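Local coordinates for alpha-l-arabinofuranosidase domain protein (Thermotoga maritima, PDB 4ATW) that hydrolyses terminal non-reducing alpha-L-arabinofuranosyl residues from alpha-L-arabinosides, acting as a thermostable glycoside hydrolase, at residues A[165-171]-A[205-210]; A[188-192]-A[224-228]; A[241-247]-A[300-304]; A[368-373]-A[386-392]. All blocks are in the same frame, centred on the assembly; numbering follows the deposited sequence.

Contact 1. Residues A[165-171]-A[205-210]; sequences KFWGIGN and IKAIAV
Lys206 bonds through both its N and its O to the neighbouring strand, pairing 205-210 with 165-171 in parallel within the (beta/alpha)8 barrel, as the two strands of a beta-alpha-beta unit that crosses over through helix 184-196. Lys206 N donates to Lys165 O at 2.9 Å, and Lys206 O in turn receives Trp167 N at 2.8 Å. The alternation continues with Ile208 N on Trp167 O (3.0 Å) and Ile169 N on Ile208 O (2.8 Å). Beyond the bonded core the chain of 165-171 draws away, and Val210 CG2 lies alongside Gly170 O.

Side chains divide between the two faces. Phe166, Lys206 and Ile208 share one; there Phe166 CB meets Ile208 CD1, which comes to the edge of the phenyl ring, while Tyr121 and Phe231 of the adjoining strands close round Ile208. Trp167, Ile169 and Ala207 share the other face, where Ile169 and Ala207 both touch Thr195 of helix 184-196. With CG beside its backbone N (chi1 -67°), Trp167 swings its pyrrole end toward Ile205, and its NE1 bonds to Val164 O. Ile205 CG2 reaches both CD1 and NE1 of that indole, each at 3.6 Å.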
loop_
_atom_site.group_PDB
_atom_site.type_symbol
_atom_site.label_atom_id
_atom_site.label_comp_id
_atom_site.label_asym_id
_atom_site.label_seq_id
_atom_site.Cartn_x
_atom_site.Cartn_y
_atom_site.Cartn_z
ATOM N N LYS A 165 7.392 -13.366 6.209
ATOM C CA LYS A 165 6.325 -14.137 5.550
ATOM C C LYS A 165 6.025 -13.828 4.084
ATOM O O LYS A 165 5.499 -14.676 3.367
ATOM C CB LYS A 165 5.026 -13.987 6.353
ATOM C CG LYS A 165 5.187 -14.275 7.827
ATOM C CD LYS A 165 3.890 -14.087 8.538
ATOM C CE LYS A 165 4.043 -14.237 10.046
ATOM N NZ LYS A 165 2.727 -14.009 10.782
ATOM N N PHE A 166 6.346 -12.622 3.641
ATOM C CA PHE A 166 6.047 -12.254 2.281
ATOM C C PHE A 166 7.298 -12.061 1.457
ATOM O O PHE A 166 8.172 -11.296 1.835
ATOM C CB PHE A 166 5.243 -10.952 2.258
ATOM C CG PHE A 166 3.924 -11.019 2.992
ATOM C CD1 PHE A 166 3.862 -10.916 4.369
ATOM C CD2 PHE A 166 2.734 -11.172 2.297
ATOM C CE1 PHE A 166 2.638 -10.965 5.049
ATOM C CE2 PHE A 166 1.510 -11.223 2.970
ATOM C CZ PHE A 166 1.470 -11.119 4.352
ATOM N N TRP A 167 7.389 -12.727 0.316
ATOM C CA TRP A 167 8.564 -12.514 -0.524
ATOM C C TRP A 167 8.194 -12.098 -1.925
ATOM O O TRP A 167 7.486 -12.816 -2.609
ATOM C CB TRP A 167 9.448 -13.759 -0.561
ATOM C CG TRP A 167 10.094 -14.049 0.775
ATOM C CD1 TRP A 167 9.522 -14.684 1.828
ATOM C CD2 TRP A 167 11.397 -13.643 1.205
ATOM N NE1 TRP A 167 10.381 -14.702 2.888
ATOM C CE2 TRP A 167 11.542 -14.067 2.531
ATOM C CE3 TRP A 167 12.452 -12.960 0.594
ATOM C CZ2 TRP A 167 12.706 -13.833 3.269
ATOM C CZ3 TRP A 167 13.603 -12.726 1.319
ATOM C CH2 TRP A 167 13.723 -13.164 2.647
ATOM N N GLY A 168 8.668 -10.917 -2.318
ATOM C CA GLY A 168 8.394 -10.379 -3.634
ATOM C C GLY A 168 9.407 -10.988 -4.553
ATOM O O GLY A 168 10.590 -10.728 -4.406
ATOM N N ILE A 169 8.950 -11.797 -5.500
ATOM C CA ILE A 169 9.857 -12.470 -6.418
ATOM C C ILE A 169 10.196 -11.701 -7.686
ATOM O O ILE A 169 9.721 -12.010 -8.776
ATOM C CB ILE A 169 9.298 -13.788 -6.772
ATOM C CG1 ILE A 169 9.151 -14.563 -5.491
ATOM C CG2 ILE A 169 10.191 -14.499 -7.758
ATOM C CD1 ILE A 169 8.524 -15.952 -5.666
ATOM N N GLY A 170 11.062 -10.710 -7.503
ATOM C CA GLY A 170 11.510 -9.855 -8.574
ATOM C C GLY A 170 10.686 -8.596 -8.517
ATOM O O GLY A 170 9.635 -8.554 -7.870
ATOM N N ASN A 171 11.173 -7.573 -9.202
ATOM C CA ASN A 171 10.487 -6.299 -9.261
ATOM C C ASN A 171 10.390 -5.794 -10.683
ATOM O O ASN A 171 11.391 -5.679 -11.375
ATOM C CB ASN A 171 11.232 -5.251 -8.435
ATOM C CG ASN A 171 10.570 -3.892 -8.490
ATOM O OD1 ASN A 171 9.565 -3.622 -7.778
ATOM N ND2 ASN A 171 11.114 -3.020 -9.359
ATOM N N ILE A 205 6.250 -19.530 3.416
ATOM C CA ILE A 205 6.202 -18.227 2.771
ATOM C C ILE A 205 5.182 -18.021 1.638
ATOM O O ILE A 205 4.727 -18.947 0.958
ATOM C CB ILE A 205 7.567 -17.814 2.238
ATOM C CG1 ILE A 205 8.047 -18.772 1.152
ATOM C CG2 ILE A 205 8.536 -17.771 3.381
ATOM C CD1 ILE A 205 9.417 -18.407 0.584
ATOM N N LYS A 206 4.814 -16.767 1.472
ATOM C CA LYS A 206 3.905 -16.374 0.436
ATOM C C LYS A 206 4.780 -15.685 -0.630
ATOM O O LYS A 206 5.641 -14.833 -0.320
ATOM C CB LYS A 206 2.894 -15.380 0.990
ATOM C CG LYS A 206 2.054 -15.892 2.122
ATOM C CD LYS A 206 1.120 -16.968 1.648
ATOM C CE LYS A 206 -0.130 -17.025 2.511
ATOM N NZ LYS A 206 -1.155 -17.994 1.991
ATOM N N ALA A 207 4.558 -16.060 -1.884
ATOM C CA ALA A 207 5.286 -15.485 -3.002
ATOM C C ALA A 207 4.433 -14.528 -3.883
ATOM O O ALA A 207 3.334 -14.863 -4.294
ATOM C CB ALA A 207 5.826 -16.599 -3.853
ATOM N N ILE A 208 4.954 -13.341 -4.177
ATOM C CA ILE A 208 4.265 -12.380 -5.028
ATOM C C ILE A 208 5.097 -12.254 -6.320
ATOM O O ILE A 208 6.274 -11.774 -6.308
ATOM C CB ILE A 208 4.188 -10.999 -4.382
ATOM C CG1 ILE A 208 3.484 -11.062 -3.034
ATOM C CG2 ILE A 208 3.466 -10.079 -5.261
ATOM C CD1 ILE A 208 4.397 -11.548 -1.854
ATOM N N ALA A 209 4.486 -12.696 -7.431
ATOM C CA ALA A 209 5.133 -12.685 -8.749
ATOM C C ALA A 209 4.834 -11.402 -9.474
ATOM O O ALA A 209 3.802 -10.811 -9.293
ATOM C CB ALA A 209 4.672 -13.862 -9.567
ATOM N N VAL A 210 5.753 -10.968 -10.300
ATOM C CA VAL A 210 5.566 -9.742 -11.003
ATOM C C VAL A 210 4.515 -9.819 -12.057
ATOM O O VAL A 210 4.626 -10.600 -13.000
ATOM C CB VAL A 210 6.805 -9.328 -11.693
ATOM C CG1 VAL A 210 6.614 -7.911 -12.228
ATOM C CG2 VAL A 210 7.962 -9.423 -10.738
#

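Contact 2. Residues A[188-192]-A[224-228]; sequences ARAAK and EAGDV
Lys192 stretches from helix 184-196 along the backbone of Glu224 to reach Asp227, and this one side chain carries the polar part of the contact. Its CG is anti to the backbone N (chi1 -175°) and the chain stays extended until a bend at chi4, which delivers NZ to the carboxylate. The salt bridge is 3.1 Å from Lys192 NZ to Asp227 OD1, and OD2 stands equally near, so the ammonium group faces both oxygens. Lys192 NZ also makes a weak hydrogen bond of 3.4 Å to Glu224 O, a carbonyl near the C-terminal end of helix 215-225. The Glu224 carboxylate is not part of this grip: its OE2 lies 6.3 Å from Lys192 NZ, and the residue touches helix 184-196 instead through CG, packed 3.6 Å from Ala188 O and beside Arg189 CA.

Other polar groups have partners in or near the two segments. Val228 N bonds to Ala225 O, Val228 O receives Lys199 NZ, and Ala191 O is bonded to Thr195 OG1. Between the polar points the small side chains of Ala191 and Ala225 let the backbones approach, Ala225 CB lying 3.9 Å from Lys192 CA. An alanine in place of Lys192 would probably leave the Asp227 carboxylate without its positive mate and strip the aliphatic cover from Glu224 O. The polar link between helix 184-196 and the end region of helix 215-225 thus rests mainly on one lysine, over alanine and Glu224 packing, and its charge is likely to be favourable both to the aspartate and to the carbonyl end of helix 215-225.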
loop_
_atom_site.group_PDB
_atom_site.type_symbol
_atom_site.label_atom_id
_atom_site.label_comp_id
_atom_site.label_asym_id
_atom_site.label_seq_id
_atom_site.Cartn_x
_atom_site.Cartn_y
_atom_site.Cartn_z
ATOM N N ALA A 188 8.743 -15.593 -16.532
ATOM C CA ALA A 188 7.769 -16.574 -16.181
ATOM C C ALA A 188 8.439 -17.844 -15.688
ATOM O O ALA A 188 8.149 -18.309 -14.589
ATOM C CB ALA A 188 6.922 -16.865 -17.366
ATOM N N ARG A 189 9.343 -18.408 -16.496
ATOM C CA ARG A 189 9.986 -19.651 -16.107
ATOM C C ARG A 189 10.884 -19.413 -14.923
ATOM O O ARG A 189 11.069 -20.299 -14.123
ATOM C CB ARG A 189 10.723 -20.303 -17.290
ATOM C CG ARG A 189 12.131 -19.826 -17.510
ATOM C CD ARG A 189 12.841 -20.546 -18.679
ATOM N NE ARG A 189 12.918 -22.008 -18.519
ATOM C CZ ARG A 189 14.022 -22.739 -18.703
ATOM N NH1 ARG A 189 15.163 -22.147 -19.052
ATOM N NH2 ARG A 189 13.983 -24.067 -18.555
ATOM N N ALA A 190 11.403 -18.205 -14.769
ATOM C CA ALA A 190 12.268 -17.918 -13.626
ATOM C C ALA A 190 11.486 -17.814 -12.312
ATOM O O ALA A 190 11.927 -18.325 -11.277
ATOM C CB ALA A 190 13.060 -16.640 -13.865
ATOM N N ALA A 191 10.338 -17.148 -12.354
ATOM C CA ALA A 191 9.505 -17.011 -11.163
ATOM C C ALA A 191 9.206 -18.360 -10.598
ATOM O O ALA A 191 9.185 -18.523 -9.379
ATOM C CB ALA A 191 8.203 -16.338 -11.475
ATOM N N LYS A 192 8.947 -19.323 -11.478
ATOM C CA LYS A 192 8.680 -20.657 -11.010
ATOM C C LYS A 192 9.916 -21.236 -10.339
ATOM O O LYS A 192 9.792 -21.794 -9.283
ATOM C CB LYS A 192 8.244 -21.580 -12.125
ATOM C CG LYS A 192 7.838 -22.947 -11.612
ATOM C CD LYS A 192 7.563 -23.871 -12.784
ATOM C CE LYS A 192 7.007 -25.237 -12.393
ATOM N NZ LYS A 192 5.648 -25.135 -11.714
ATOM N N GLU A 224 2.791 -20.504 -15.848
ATOM C CA GLU A 224 4.025 -21.168 -15.481
ATOM C C GLU A 224 4.158 -21.426 -13.978
ATOM O O GLU A 224 4.449 -22.530 -13.547
ATOM C CB GLU A 224 5.203 -20.324 -15.979
ATOM C CG GLU A 224 6.478 -21.085 -16.081
ATOM C CD GLU A 224 6.403 -22.222 -17.110
ATOM O OE1 GLU A 224 5.326 -22.397 -17.744
ATOM O OE2 GLU A 224 7.424 -22.946 -17.297
ATOM N N ALA A 225 3.925 -20.401 -13.176
ATOM C CA ALA A 225 4.077 -20.531 -11.744
ATOM C C ALA A 225 2.777 -20.554 -10.971
ATOM O O ALA A 225 2.796 -20.472 -9.751
ATOM C CB ALA A 225 4.961 -19.403 -11.235
ATOM N N GLY A 226 1.659 -20.675 -11.680
ATOM C CA GLY A 226 0.348 -20.701 -11.047
ATOM C C GLY A 226 0.065 -21.753 -9.973
ATOM O O GLY A 226 -0.944 -21.667 -9.252
ATOM N N ASP A 227 0.950 -22.734 -9.861
ATOM C CA ASP A 227 0.804 -23.785 -8.876
ATOM C C ASP A 227 1.721 -23.536 -7.673
ATOM O O ASP A 227 1.730 -24.330 -6.720
ATOM C CB ASP A 227 1.145 -25.147 -9.493
ATOM C CG ASP A 227 2.537 -25.172 -10.115
ATOM O OD1 ASP A 227 3.044 -24.090 -10.500
ATOM O OD2 ASP A 227 3.120 -26.272 -10.226
ATOM N N VAL A 228 2.495 -22.454 -7.705
ATOM C CA VAL A 228 3.384 -22.189 -6.594
ATOM C C VAL A 228 3.418 -20.783 -6.077
ATOM O O VAL A 228 3.841 -20.562 -4.953
ATOM C CB VAL A 228 4.851 -22.563 -6.895
ATOM C CG1 VAL A 228 4.966 -24.022 -7.310
ATOM C CG2 VAL A 228 5.401 -21.635 -7.932
#

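Contact 3. Residues A[241-247]-A[300-304]; sequences DDYYETV and KDGIF
Apolar contact dominates where Lys300 lays its methylene chain between Tyr243 and Thr246, joining the short helix 243-247 after one barrel strand to helix 299-313 after the next. Lys300 CG meets Tyr243 CD1 obliquely at 3.8 Å, the two side chains running past each other in opposite directions, and CD rests 3.5 Å from Tyr243 CA. Thr246 crosses the far end of the lysine at about a right angle, its CB 3.6 Å from Lys300 CE. One turn on, Val247 CG1 and Ile303 CG2 pack side by side at 3.6 Å, and Phe304 turns CD1 toward Thr246 O. The axes of the short segments 243-247 and 300-304 approach to 9.0 Å, at 27°.

The main polar bonds of these residues do not bridge the two helices. Asp242 is the N-cap of its helix, OD2 accepting from Glu245 N at 3.0 Å. Bends at chi3 (90°) and chi4 fold Lys300 back, placing NZ above the carboxylate plane of Asp301, 2.9 Å from OD1. The other oxygen of Asp301 is held by Arg287 in a salt bridge.

The lysine therefore serves the interface as a hydrocarbon while its buried charge is answered on its own helix, and the aspartate between lysine and arginine is likely to remain ionised.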
loop_
_atom_site.group_PDB
_atom_site.type_symbol
_atom_site.label_atom_id
_atom_site.label_comp_id
_atom_site.label_asym_id
_atom_site.label_seq_id
_atom_site.Cartn_x
_atom_site.Cartn_y
_atom_site.Cartn_z
ATOM N N ASP A 241 -3.895 17.103 -13.149
ATOM C CA ASP A 241 -4.199 18.355 -12.482
ATOM C C ASP A 241 -5.687 18.509 -12.177
ATOM O O ASP A 241 -6.079 18.990 -11.096
ATOM C CB ASP A 241 -3.719 19.511 -13.330
ATOM C CG ASP A 241 -2.280 19.830 -13.078
ATOM O OD1 ASP A 241 -1.788 19.481 -11.984
ATOM O OD2 ASP A 241 -1.644 20.433 -13.962
ATOM N N ASP A 242 -6.517 18.105 -13.135
ATOM C CA ASP A 242 -7.949 18.192 -12.951
ATOM C C ASP A 242 -8.387 17.272 -11.800
ATOM O O ASP A 242 -8.038 16.079 -11.737
ATOM C CB ASP A 242 -8.681 17.825 -14.235
ATOM C CG ASP A 242 -10.175 17.849 -14.056
ATOM O OD1 ASP A 242 -10.735 18.942 -13.815
ATOM O OD2 ASP A 242 -10.797 16.768 -14.125
ATOM N N TYR A 243 -9.144 17.852 -10.879
ATOM C CA TYR A 243 -9.641 17.138 -9.727
ATOM C C TYR A 243 -10.229 15.781 -10.062
ATOM O O TYR A 243 -9.754 14.759 -9.567
ATOM C CB TYR A 243 -10.704 17.969 -9.047
ATOM C CG TYR A 243 -11.416 17.223 -7.941
ATOM C CD1 TYR A 243 -10.800 17.006 -6.721
ATOM C CD2 TYR A 243 -12.710 16.709 -8.133
ATOM C CE1 TYR A 243 -11.447 16.297 -5.722
ATOM C CE2 TYR A 243 -13.358 15.995 -7.135
ATOM C CZ TYR A 243 -12.726 15.786 -5.929
ATOM O OH TYR A 243 -13.356 15.048 -4.935
ATOM N N TYR A 244 -11.275 15.782 -10.892
ATOM C CA TYR A 244 -11.970 14.555 -11.286
ATOM C C TYR A 244 -11.136 13.553 -12.055
ATOM O O TYR A 244 -11.253 12.355 -11.824
ATOM C CB TYR A 244 -13.199 14.888 -12.113
ATOM C CG TYR A 244 -14.340 15.489 -11.325
ATOM C CD1 TYR A 244 -14.947 14.787 -10.298
ATOM C CD2 TYR A 244 -14.851 16.735 -11.653
ATOM C CE1 TYR A 244 -16.038 15.308 -9.618
ATOM C CE2 TYR A 244 -15.938 17.266 -10.985
ATOM C CZ TYR A 244 -16.531 16.555 -9.970
ATOM O OH TYR A 244 -17.619 17.128 -9.334
ATOM N N GLU A 245 -10.316 14.035 -12.984
ATOM C CA GLU A 245 -9.470 13.129 -13.739
ATOM C C GLU A 245 -8.674 12.349 -12.712
ATOM O O GLU A 245 -8.343 11.199 -12.935
ATOM C CB GLU A 245 -8.505 13.884 -14.652
ATOM C CG GLU A 245 -9.164 14.611 -15.791
ATOM C CD GLU A 245 -8.171 15.085 -16.840
ATOM O OE1 GLU A 245 -6.962 14.781 -16.712
ATOM O OE2 GLU A 245 -8.599 15.758 -17.807
ATOM N N THR A 246 -8.375 12.971 -11.578
ATOM C CA THR A 246 -7.609 12.287 -10.548
ATOM C C THR A 246 -8.451 11.376 -9.655
ATOM O O THR A 246 -8.167 10.195 -9.536
ATOM C CB THR A 246 -6.800 13.292 -9.673
ATOM O OG1 THR A 246 -5.849 13.976 -10.497
ATOM C CG2 THR A 246 -6.023 12.575 -8.601
ATOM N N VAL A 247 -9.494 11.889 -9.024
ATOM C CA VAL A 247 -10.283 11.010 -8.161
ATOM C C VAL A 247 -10.983 9.910 -8.929
ATOM O O VAL A 247 -11.030 8.791 -8.465
ATOM C CB VAL A 247 -11.365 11.757 -7.326
ATOM C CG1 VAL A 247 -10.714 12.721 -6.388
ATOM C CG2 VAL A 247 -12.336 12.467 -8.236
ATOM N N LYS A 300 -6.875 16.754 -3.131
ATOM C CA LYS A 300 -7.392 16.048 -4.292
ATOM C C LYS A 300 -6.871 14.619 -4.228
ATOM O O LYS A 300 -7.657 13.670 -4.231
ATOM C CB LYS A 300 -6.871 16.704 -5.563
ATOM C CG LYS A 300 -7.185 15.967 -6.847
ATOM C CD LYS A 300 -6.575 16.684 -8.079
ATOM C CE LYS A 300 -5.147 16.215 -8.438
ATOM N NZ LYS A 300 -4.062 16.608 -7.500
ATOM N N ASP A 301 -5.542 14.481 -4.147
ATOM C CA ASP A 301 -4.887 13.189 -4.101
ATOM C C ASP A 301 -5.293 12.393 -2.893
ATOM O O ASP A 301 -5.459 11.174 -2.972
ATOM C CB ASP A 301 -3.389 13.381 -4.112
ATOM C CG ASP A 301 -2.934 14.253 -5.257
ATOM O OD1 ASP A 301 -3.375 14.015 -6.406
ATOM O OD2 ASP A 301 -2.131 15.180 -5.013
ATOM N N GLY A 302 -5.455 13.074 -1.766
ATOM C CA GLY A 302 -5.859 12.379 -0.549
ATOM C C GLY A 302 -7.229 11.717 -0.671
ATOM O O GLY A 302 -7.486 10.649 -0.092
ATOM N N ILE A 303 -8.122 12.367 -1.410
ATOM C CA ILE A 303 -9.458 11.827 -1.628
ATOM C C ILE A 303 -9.323 10.552 -2.460
ATOM O O ILE A 303 -9.976 9.554 -2.171
ATOM C CB ILE A 303 -10.366 12.854 -2.355
ATOM C CG1 ILE A 303 -10.694 14.006 -1.397
ATOM C CG2 ILE A 303 -11.609 12.174 -2.914
ATOM C CD1 ILE A 303 -11.343 13.589 -0.097
ATOM N N PHE A 304 -8.464 10.586 -3.482
ATOM C CA PHE A 304 -8.244 9.416 -4.317
ATOM C C PHE A 304 -7.800 8.264 -3.436
ATOM O O PHE A 304 -8.281 7.139 -3.557
ATOM C CB PHE A 304 -7.167 9.693 -5.361
ATOM C CG PHE A 304 -6.613 8.447 -5.977
ATOM C CD1 PHE A 304 -7.262 7.832 -7.057
ATOM C CD2 PHE A 304 -5.505 7.827 -5.418
ATOM C CE1 PHE A 304 -6.820 6.618 -7.560
ATOM C CE2 PHE A 304 -5.061 6.618 -5.913
ATOM C CZ PHE A 304 -5.723 6.008 -6.988
#

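Contact 4. Residues A[368-373]-A[386-392]; sequences SETYNI and VENAPFL
Tyr371 lays one face of its ring over Ala389 CB, a CH-pi contact with the methyl 3.8 Å from the ring centroid, in the beta hairpin formed by strands 360-376 and 383-398 of the C-terminal beta domain. The ring also meets Phe391 obliquely, centroids 4.6 Å apart and planes at 38°, with Tyr371 CD1 over the phenyl face near its rim. Lodging CG between backbone N and carbonyl carbon (chi1 57°) leans the phenol across the hairpin toward both partners. Tyr244 meets the tyrosine ring as well, and Arg413 makes a cation-pi contact with Phe391. A serine at Tyr371 would probably uncover the Ala389 methyl and take away one of the neighbours that hold the Phe391 ring.

The backbone pairing is irregular. Ala389 N bonds to Tyr371 O at 2.7 Å. Phe391 N is directed at Glu369 O and Ser368 OG, but those two oxygens are modelled too close together for their shares to be certain. Where the second strand turns a corner at Glu387 and Asn388, Asn372 lends its side chain: OD1 accepts Asn388 N at 3.1 Å, the donor standing well above the amide plane. A two-bond antiparallel pair forms at Ile373 and Val386, with Ile373 N to Val386 O at 3.0 Å and Val386 N to Ile373 O at 3.1 Å, while Ile373 CG2 packs against Val386 CB.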
loop_
_atom_site.group_PDB
_atom_site.type_symbol
_atom_site.label_atom_id
_atom_site.label_comp_id
_atom_site.label_asym_id
_atom_site.label_seq_id
_atom_site.Cartn_x
_atom_site.Cartn_y
_atom_site.Cartn_z
ATOM N N SER A 368 -25.752 6.305 -6.082
ATOM C CA SER A 368 -25.235 7.619 -6.458
ATOM C C SER A 368 -25.632 8.090 -7.849
ATOM O O SER A 368 -26.304 7.370 -8.608
ATOM C CB SER A 368 -23.722 7.663 -6.381
ATOM O OG SER A 368 -23.259 8.880 -6.955
ATOM N N GLU A 369 -25.172 9.285 -8.195
ATOM C CA GLU A 369 -25.525 9.870 -9.469
ATOM C C GLU A 369 -24.092 9.437 -9.765
ATOM O O GLU A 369 -23.255 9.368 -8.847
ATOM C CB GLU A 369 -25.512 11.395 -9.353
ATOM C CG GLU A 369 -26.540 12.081 -10.258
ATOM C CD GLU A 369 -27.976 11.646 -9.939
ATOM O OE1 GLU A 369 -28.498 12.018 -8.866
ATOM O OE2 GLU A 369 -28.583 10.918 -10.756
ATOM N N THR A 370 -23.812 9.142 -11.032
ATOM C CA THR A 370 -22.475 8.706 -11.485
ATOM C C THR A 370 -22.238 9.712 -12.612
ATOM O O THR A 370 -23.019 10.628 -12.827
ATOM C CB THR A 370 -22.881 7.351 -12.176
ATOM O OG1 THR A 370 -23.514 7.627 -13.433
ATOM C CG2 THR A 370 -23.818 6.521 -11.298
ATOM N N TYR A 371 -21.132 9.516 -13.324
ATOM C CA TYR A 371 -20.723 10.357 -14.449
ATOM C C TYR A 371 -19.739 9.579 -15.296
ATOM O O TYR A 371 -19.302 8.477 -14.949
ATOM C CB TYR A 371 -20.044 11.660 -13.975
ATOM C CG TYR A 371 -18.823 11.491 -13.076
ATOM C CD1 TYR A 371 -18.945 10.946 -11.791
ATOM C CD2 TYR A 371 -17.550 11.866 -13.508
ATOM C CE1 TYR A 371 -17.840 10.773 -10.955
ATOM C CE2 TYR A 371 -16.414 11.692 -12.663
ATOM C CZ TYR A 371 -16.590 11.142 -11.385
ATOM O OH TYR A 371 -15.549 10.955 -10.509
ATOM N N ASN A 372 -19.398 10.159 -16.425
ATOM C CA ASN A 372 -18.426 9.544 -17.300
ATOM C C ASN A 372 -17.263 10.534 -17.401
ATOM O O ASN A 372 -17.435 11.743 -17.237
ATOM C CB ASN A 372 -19.033 9.288 -18.676
ATOM C CG ASN A 372 -20.150 8.282 -18.638
ATOM O OD1 ASN A 372 -19.947 7.116 -18.327
ATOM N ND2 ASN A 372 -21.343 8.730 -18.957
ATOM N N ILE A 373 -16.068 10.038 -17.650
ATOM C CA ILE A 373 -14.970 10.957 -17.755
ATOM C C ILE A 373 -13.896 10.466 -18.722
ATOM O O ILE A 373 -13.877 9.291 -19.143
ATOM C CB ILE A 373 -14.382 11.224 -16.382
ATOM C CG1 ILE A 373 -13.378 12.366 -16.468
ATOM C CG2 ILE A 373 -13.741 9.974 -15.844
ATOM C CD1 ILE A 373 -12.873 12.808 -15.086
ATOM N N VAL A 386 -13.184 6.584 -17.764
ATOM C CA VAL A 386 -13.965 5.821 -16.809
ATOM C C VAL A 386 -15.424 5.983 -17.133
ATOM O O VAL A 386 -15.839 7.047 -17.616
ATOM C CB VAL A 386 -13.731 6.294 -15.389
ATOM C CG1 VAL A 386 -14.623 5.514 -14.435
ATOM C CG2 VAL A 386 -12.274 6.118 -15.035
ATOM N N GLU A 387 -16.198 4.929 -16.885
ATOM C CA GLU A 387 -17.620 4.974 -17.167
ATOM C C GLU A 387 -18.490 4.755 -15.947
ATOM O O GLU A 387 -18.373 3.749 -15.268
ATOM C CB GLU A 387 -17.996 3.945 -18.214
ATOM C CG GLU A 387 -18.150 4.508 -19.604
ATOM C CD GLU A 387 -18.814 3.509 -20.531
ATOM O OE1 GLU A 387 -18.256 2.394 -20.693
ATOM O OE2 GLU A 387 -19.895 3.831 -21.087
ATOM N N ASN A 388 -19.360 5.718 -15.675
ATOM C CA ASN A 388 -20.273 5.636 -14.570
ATOM C C ASN A 388 -19.602 5.608 -13.241
ATOM O O ASN A 388 -19.872 4.739 -12.420
ATOM C CB ASN A 388 -21.153 4.425 -14.758
ATOM C CG ASN A 388 -22.071 4.587 -15.940
ATOM O OD1 ASN A 388 -22.769 3.660 -16.312
ATOM N ND2 ASN A 388 -22.088 5.785 -16.529
ATOM N N ALA A 389 -18.738 6.589 -13.038
ATOM C CA ALA A 389 -18.013 6.715 -11.794
ATOM C C ALA A 389 -18.969 7.345 -10.777
ATOM O O ALA A 389 -19.542 8.400 -11.045
ATOM C CB ALA A 389 -16.812 7.609 -12.012
ATOM N N PRO A 390 -19.164 6.710 -9.603
ATOM C CA PRO A 390 -20.078 7.318 -8.627
ATOM C C PRO A 390 -19.570 8.623 -7.994
ATOM O O PRO A 390 -18.372 8.835 -7.835
ATOM C CB PRO A 390 -20.286 6.196 -7.589
ATOM C CG PRO A 390 -18.992 5.489 -7.610
ATOM C CD PRO A 390 -18.684 5.406 -9.121
ATOM N N PHE A 391 -20.500 9.505 -7.655
ATOM C CA PHE A 391 -20.167 10.764 -7.009
ATOM C C PHE A 391 -20.088 10.477 -5.522
ATOM O O PHE A 391 -19.471 11.231 -4.756
ATOM C CB PHE A 391 -21.260 11.791 -7.250
ATOM C CG PHE A 391 -21.067 12.602 -8.489
ATOM C CD1 PHE A 391 -20.145 13.644 -8.494
ATOM C CD2 PHE A 391 -21.792 12.319 -9.659
ATOM C CE1 PHE A 391 -19.937 14.398 -9.638
ATOM C CE2 PHE A 391 -21.591 13.071 -10.822
ATOM C CZ PHE A 391 -20.658 14.116 -10.808
ATOM N N LEU A 392 -20.730 9.379 -5.126
ATOM C CA LEU A 392 -20.774 8.941 -3.744
ATOM C C LEU A 392 -20.623 7.434 -3.680
ATOM O O LEU A 392 -21.267 6.706 -4.437
ATOM C CB LEU A 392 -22.112 9.317 -3.132
ATOM C CG LEU A 392 -22.314 8.899 -1.677
ATOM C CD1 LEU A 392 -21.513 9.788 -0.767
ATOM C CD2 LEU A 392 -23.761 9.019 -1.311
#

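Contacts 1 and 2 form one cluster, their centres about 12 Å apart and their segments alternating along the chain; helix 184-196, which links the paired strands of contact 1, supplies half of contact 2. Contacts 3 and 4 follow later in the sequence and form a second cluster, about 14 Å between centres, touching where Tyr244 and Glu245 meet Ile373. The clusters are well separated: the centres of contacts 1 and 3 are about 31 Å apart, those of 2 and 4 about 38 Å. Contact 3 joins two later barrel helices, contact 4 pairs strands of the beta domain, and where they touch helix 243-247 meets that domain, a junction that the Cys306-Cys476 disulfide also spans.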